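Local coordinates for protein HTH-type transcriptional regulator PrpR (Mycobacterium tuberculosis, PDB 6D2S) that regulates transcription of genes for short-chain fatty acid catabolism, through the glyoxylate and methylcitrate cycles, and is required for growth in macrophages and for assimilating cholesterol-derived propionate, at residues A[30-35]-A[44-49]. Residues are numbered along the deposited sequence; the frame is centred on the assembly and turned at random.
Sequences TESGMR and AELMRD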
loop_
_atom_site.group_PDB
_atom_site.type_symbol
_atom_site.label_atom_id
_atom_site.label_comp_id
_atom_site.label_asym_id
_atom_site.label_seq_id
_atom_site.Cartn_x
_atom_site.Cartn_y
_atom_site.Cartn_z
ATOM N N THR A 30 -11.336 0.121 14.806
ATOM C CA THR A 30 -11.510 -0.378 16.168
ATOM C C THR A 30 -12.879 -0.008 16.731
ATOM O O THR A 30 -13.569 -0.855 17.315
ATOM C CB THR A 30 -10.393 0.173 17.064
ATOM O OG1 THR A 30 -9.127 -0.252 16.550
ATOM C CG2 THR A 30 -10.556 -0.332 18.500
ATOM N N GLU A 31 -13.291 1.253 16.567
ATOM C CA GLU A 31 -14.557 1.702 17.140
ATOM C C GLU A 31 -15.761 1.058 16.466
ATOM O O GLU A 31 -16.824 0.951 17.091
ATOM C CB GLU A 31 -14.665 3.224 17.061
ATOM C CG GLU A 31 -13.727 3.951 18.012
ATOM C CD GLU A 31 -13.857 5.462 17.933
ATOM O OE1 GLU A 31 -14.525 5.959 17.001
ATOM O OE2 GLU A 31 -13.288 6.152 18.806
ATOM N N SER A 32 -15.629 0.626 15.218
ATOM C CA SER A 32 -16.733 -0.041 14.546
ATOM C C SER A 32 -16.719 -1.548 14.764
ATOM O O SER A 32 -17.572 -2.248 14.215
ATOM C CB SER A 32 -16.726 0.294 13.044
ATOM O OG SER A 32 -15.573 -0.211 12.401
ATOM N N GLY A 33 -15.785 -2.058 15.562
ATOM C CA GLY A 33 -15.764 -3.477 15.873
ATOM C C GLY A 33 -15.324 -4.368 14.733
ATOM O O GLY A 33 -15.689 -5.548 14.705
ATOM N N MET A 34 -14.538 -3.837 13.798
ATOM C CA MET A 34 -14.021 -4.636 12.695
ATOM C C MET A 34 -13.091 -5.727 13.211
ATOM O O MET A 34 -12.468 -5.603 14.269
ATOM C CB MET A 34 -13.252 -3.757 11.702
ATOM C CG MET A 34 -14.022 -2.557 11.153
ATOM S SD MET A 34 -14.924 -2.941 9.646
ATOM C CE MET A 34 -16.183 -1.669 9.665
ATOM N N ARG A 35 -12.982 -6.795 12.432
ATOM C CA ARG A 35 -12.008 -7.843 12.682
ATOM C C ARG A 35 -11.395 -8.251 11.353
ATOM O O ARG A 35 -12.083 -8.287 10.328
ATOM C CB ARG A 35 -12.645 -9.056 13.373
ATOM C CG ARG A 35 -13.744 -9.718 12.564
ATOM C CD ARG A 35 -14.403 -10.847 13.344
ATOM N NE ARG A 35 -13.471 -11.936 13.621
ATOM C CZ ARG A 35 -13.766 -13.004 14.355
ATOM N NH1 ARG A 35 -14.972 -13.131 14.892
ATOM N NH2 ARG A 35 -12.853 -13.947 14.554
ATOM N N ALA A 44 -18.872 -2.870 3.875
ATOM C CA ALA A 44 -20.162 -2.581 3.246
ATOM C C ALA A 44 -21.211 -2.218 4.293
ATOM O O ALA A 44 -22.037 -1.322 4.079
ATOM C CB ALA A 44 -20.630 -3.783 2.416
ATOM N N GLU A 45 -21.195 -2.916 5.431
ATOM C CA GLU A 45 -22.102 -2.591 6.528
ATOM C C GLU A 45 -21.809 -1.206 7.093
ATOM O O GLU A 45 -22.731 -0.416 7.326
ATOM C CB GLU A 45 -21.995 -3.656 7.626
ATOM C CG GLU A 45 -22.987 -3.488 8.762
ATOM C CD GLU A 45 -22.860 -4.579 9.813
ATOM O OE1 GLU A 45 -22.556 -4.256 10.982
ATOM O OE2 GLU A 45 -23.058 -5.763 9.466
ATOM N N LEU A 46 -20.528 -0.900 7.339
ATOM C CA LEU A 46 -20.166 0.429 7.828
ATOM C C LEU A 46 -20.622 1.515 6.856
ATOM O O LEU A 46 -21.190 2.537 7.267
ATOM C CB LEU A 46 -18.651 0.505 8.058
ATOM C CG LEU A 46 -18.028 1.819 8.524
ATOM C CD1 LEU A 46 -18.677 2.283 9.809
ATOM C CD2 LEU A 46 -16.515 1.652 8.718
ATOM N N MET A 47 -20.391 1.308 5.557
ATOM C CA MET A 47 -20.774 2.326 4.578
ATOM C C MET A 47 -22.271 2.590 4.610
ATOM O O MET A 47 -22.708 3.746 4.527
ATOM C CB MET A 47 -20.334 1.900 3.174
ATOM C CG MET A 47 -18.825 1.966 2.992
ATOM S SD MET A 47 -18.279 3.686 2.910
ATOM C CE MET A 47 -18.173 3.915 1.136
ATOM N N ARG A 48 -23.074 1.528 4.728
ATOM C CA ARG A 48 -24.523 1.677 4.834
ATOM C C ARG A 48 -24.913 2.384 6.129
ATOM O O ARG A 48 -25.713 3.328 6.124
ATOM C CB ARG A 48 -25.166 0.285 4.765
ATOM C CG ARG A 48 -26.652 0.237 4.590
ATOM C CD ARG A 48 -27.081 -1.210 4.322
ATOM N NE ARG A 48 -28.532 -1.342 4.302
ATOM C CZ ARG A 48 -29.268 -1.565 5.381
ATOM N NH1 ARG A 48 -28.680 -1.690 6.566
ATOM N NH2 ARG A 48 -30.587 -1.659 5.274
ATOM N N ASP A 49 -24.356 1.928 7.252
ATOM C CA ASP A 49 -24.769 2.420 8.565
ATOM C C ASP A 49 -24.381 3.878 8.769
ATOM O O ASP A 49 -25.163 4.666 9.311
ATOM C CB ASP A 49 -24.132 1.563 9.658
ATOM C CG ASP A 49 -24.809 0.214 9.825
ATOM O OD1 ASP A 49 -25.875 -0.007 9.213
ATOM O OD2 ASP A 49 -24.261 -0.628 10.573
#
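Leu46 meets Met34 and Ser32 where the end of helix 19-31 and the turn after it lie beside helix 39-51, a surface contact in the piece of PrpR that this chain holds. Along 44-49, five residues leave the contact to this one leucine. Leu46 supplies a branched, wholly apolar side chain. With CG anti to the backbone N (chi1 178°), its CD2 methyl is carried across to Met34 CE, 3.5 Å away, a tight carbon-carbon approach. The same methionine methyl also lies 3.7 Å from Leu46 CB, placing it against the base of the leucine side chain as well as one branch.

Met34 suits this role because its long, unbranched chain bends at chi2 (-90°) and brings its terminal methyl close, although its CB does not point straight at the helix; the two side chains cross at about a right angle. Ser32 touches the same branch more loosely, its OG 4.2 Å from Leu46 CD2. That hydroxyl is hydrogen-bonded to Met28 O in the last turn of helix 19-31, which supplies it with a polar partner while it sits beside the leucine methyl. Gly33 follows with positive phi (72°) in a Schellman motif that ends helix 19-31 and turns the chain into Met34. Beyond Leu46, Met47 faces helix 84-99 instead. Phe134 of helix 116-135 touches both Met34 and Leu46, joining a third helix to the pair.

No hydrogen bond or salt bridge crosses between the segments: their direct contact rests on dispersion and the shedding of water from about 106 Å² of surface, both sides summed, and depends on close fit more than on directional bonding.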